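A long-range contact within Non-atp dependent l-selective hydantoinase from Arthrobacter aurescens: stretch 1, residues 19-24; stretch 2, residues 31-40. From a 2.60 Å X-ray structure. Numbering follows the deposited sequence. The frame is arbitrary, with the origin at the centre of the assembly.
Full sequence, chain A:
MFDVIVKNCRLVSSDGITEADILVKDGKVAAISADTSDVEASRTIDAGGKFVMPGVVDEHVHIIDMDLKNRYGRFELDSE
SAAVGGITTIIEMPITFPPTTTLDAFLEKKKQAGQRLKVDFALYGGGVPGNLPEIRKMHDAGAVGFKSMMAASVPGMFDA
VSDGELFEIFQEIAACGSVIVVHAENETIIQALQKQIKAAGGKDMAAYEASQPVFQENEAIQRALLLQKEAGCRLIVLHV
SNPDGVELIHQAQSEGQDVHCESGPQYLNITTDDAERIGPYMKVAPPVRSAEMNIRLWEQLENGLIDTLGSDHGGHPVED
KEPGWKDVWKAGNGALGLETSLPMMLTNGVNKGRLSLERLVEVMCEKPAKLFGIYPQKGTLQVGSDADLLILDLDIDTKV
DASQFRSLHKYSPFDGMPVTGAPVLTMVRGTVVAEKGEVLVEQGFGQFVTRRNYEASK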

# COMPACT_ATOMS: atom_id res chain seq x y z
N GLU A 19 7.96 -15.84 -39.02
CA GLU A 19 8.37 -15.73 -40.41
C GLU A 19 7.31 -16.19 -41.38
O GLU A 19 6.99 -17.37 -41.43
CB GLU A 19 9.63 -16.55 -40.62
CG GLU A 19 10.77 -16.10 -39.75
CD GLU A 19 11.98 -16.99 -39.89
OE1 GLU A 19 11.93 -18.15 -39.40
OE2 GLU A 19 12.99 -16.55 -40.48
N ALA A 20 6.77 -15.26 -42.17
CA ALA A 20 5.75 -15.62 -43.14
C ALA A 20 5.57 -14.59 -44.24
O ALA A 20 6.30 -13.60 -44.32
CB ALA A 20 4.43 -15.83 -42.44
N ASP A 21 4.60 -14.84 -45.11
CA ASP A 21 4.28 -13.94 -46.20
C ASP A 21 2.85 -13.46 -46.00
O ASP A 21 1.99 -14.20 -45.49
CB ASP A 21 4.38 -14.66 -47.55
CG ASP A 21 5.79 -15.09 -47.89
OD1 ASP A 21 6.74 -14.68 -47.18
OD2 ASP A 21 5.94 -15.84 -48.88
N ILE A 22 2.60 -12.21 -46.40
CA ILE A 22 1.27 -11.63 -46.27
C ILE A 22 0.62 -11.47 -47.62
O ILE A 22 1.19 -10.89 -48.54
CB ILE A 22 1.34 -10.27 -45.56
CG1 ILE A 22 2.01 -10.44 -44.20
CG2 ILE A 22 -0.05 -9.70 -45.37
CD1 ILE A 22 2.35 -9.16 -43.53
N LEU A 23 -0.59 -12.01 -47.73
CA LEU A 23 -1.39 -11.96 -48.95
C LEU A 23 -2.50 -10.98 -48.67
O LEU A 23 -3.30 -11.18 -47.74
CB LEU A 23 -2.04 -13.31 -49.25
CG LEU A 23 -1.25 -14.62 -49.37
CD1 LEU A 23 -0.66 -14.74 -50.75
CD2 LEU A 23 -0.18 -14.68 -48.29
N VAL A 24 -2.57 -9.92 -49.47
CA VAL A 24 -3.61 -8.94 -49.29
C VAL A 24 -4.55 -8.84 -50.48
O VAL A 24 -4.13 -8.92 -51.64
CB VAL A 24 -3.01 -7.54 -48.92
CG1 VAL A 24 -1.53 -7.56 -49.13
CG2 VAL A 24 -3.67 -6.43 -49.72
N ALA A 31 -4.58 -13.48 -46.14
CA ALA A 31 -3.91 -14.66 -45.65
C ALA A 31 -2.49 -14.40 -45.18
O ALA A 31 -1.84 -13.43 -45.58
CB ALA A 31 -3.88 -15.71 -46.72
N ILE A 32 -2.01 -15.29 -44.31
CA ILE A 32 -0.65 -15.24 -43.81
C ILE A 32 -0.18 -16.67 -43.98
O ILE A 32 -0.79 -17.61 -43.46
CB ILE A 32 -0.60 -14.88 -42.33
CG1 ILE A 32 -1.22 -13.50 -42.13
CG2 ILE A 32 0.85 -14.95 -41.84
CD1 ILE A 32 -1.26 -13.05 -40.70
N SER A 33 0.89 -16.87 -44.74
CA SER A 33 1.33 -18.23 -44.94
C SER A 33 2.84 -18.40 -44.98
O SER A 33 3.59 -17.46 -45.29
CB SER A 33 0.69 -18.79 -46.20
OG SER A 33 1.60 -18.78 -47.27
N ALA A 34 3.28 -19.60 -44.64
CA ALA A 34 4.70 -19.91 -44.59
C ALA A 34 5.36 -19.85 -45.96
O ALA A 34 6.53 -19.47 -46.07
CB ALA A 34 4.90 -21.28 -43.97
N ASP A 35 4.62 -20.21 -46.99
CA ASP A 35 5.17 -20.21 -48.34
C ASP A 35 4.12 -19.84 -49.39
O ASP A 35 3.00 -20.37 -49.38
CB ASP A 35 5.76 -21.59 -48.63
CG ASP A 35 6.20 -21.75 -50.07
OD1 ASP A 35 5.36 -22.19 -50.90
OD2 ASP A 35 7.37 -21.45 -50.37
N THR A 36 4.48 -18.91 -50.29
CA THR A 36 3.56 -18.47 -51.34
C THR A 36 4.07 -18.78 -52.76
O THR A 36 3.57 -18.23 -53.74
CB THR A 36 3.24 -16.95 -51.22
OG1 THR A 36 4.46 -16.21 -51.15
CG2 THR A 36 2.42 -16.68 -49.98
N SER A 37 5.06 -19.67 -52.84
CA SER A 37 5.67 -20.07 -54.11
C SER A 37 4.73 -20.16 -55.31
O SER A 37 5.08 -19.73 -56.41
CB SER A 37 6.36 -21.42 -53.96
OG SER A 37 7.61 -21.28 -53.33
N ASP A 38 3.54 -20.70 -55.10
CA ASP A 38 2.63 -20.84 -56.22
C ASP A 38 1.30 -20.13 -56.15
O ASP A 38 0.25 -20.75 -56.33
CB ASP A 38 2.42 -22.32 -56.52
CG ASP A 38 3.68 -22.98 -57.06
OD1 ASP A 38 4.17 -22.56 -58.14
OD2 ASP A 38 4.19 -23.92 -56.40
N VAL A 39 1.34 -18.82 -55.91
CA VAL A 39 0.12 -18.02 -55.87
C VAL A 39 0.40 -16.80 -56.72
O VAL A 39 1.53 -16.31 -56.76
CB VAL A 39 -0.25 -17.57 -54.44
CG1 VAL A 39 -0.77 -18.74 -53.63
CG2 VAL A 39 0.94 -16.97 -53.76
N GLU A 40 -0.63 -16.31 -57.40
CA GLU A 40 -0.44 -15.14 -58.25
C GLU A 40 -0.97 -13.88 -57.61
O GLU A 40 -2.06 -13.87 -57.03
CB GLU A 40 -1.13 -15.34 -59.58
CG GLU A 40 -0.62 -16.49 -60.39
CD GLU A 40 -1.42 -16.65 -61.66
OE1 GLU A 40 -1.38 -15.72 -62.49
OE2 GLU A 40 -2.09 -17.70 -61.81
O HOH W 1 8.60 -19.19 -43.70

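Two antiparallel strand segments, residues 19-24 and 31-33, are joined by two reciprocal pairs of backbone hydrogen bonds. Asp21 N donates to Ser33 O (2.8 Å) and Ser33 N returns a bond to Asp21 O (3.0 Å); one repeat along, Leu23 N donates to Ala31 O (2.9 Å) and Ala31 N to Leu23 O (3.1 Å). Between them lies the non-hydrogen-bonded pair Ile22 and Ile32, where Ile32 CA approaches Asp21 O at 3.3 Å in a CA-H...O contact. The chain beyond the strand adds a side-chain tie: Thr36 OG1 donates to Asp21 OD2 (2.7 Å). With Asp21 OD1 bonded elsewhere in the structure, both carboxylate oxygens of this buried acid are satisfied. Leu23, on the same sheet face as Asp21, Ala31 and Ser33, is the residue most covered by the other stretch; its branched apolar side chain can touch Ala31, Thr36 and Val39 at once. Its CG packs on Ala31 CB (3.9 Å), both methyls, CD1 and CD2, lie 3.7 Å from Thr36 CG2, and CD1 also reaches Val39 CG2 (4.1 Å), so Thr36 serves the contact with both hydroxyl and methyl. Ala20 CB meets Ile32 CG2 at 3.7 Å and lies 3.4 Å from Ser33 O, a close fit for a small side chain. At the margin, a water donates to Ala34 O (3.2 Å) and, weakly, to Glu19 O (3.3 Å). The contact buries 465 Å², both sides summed.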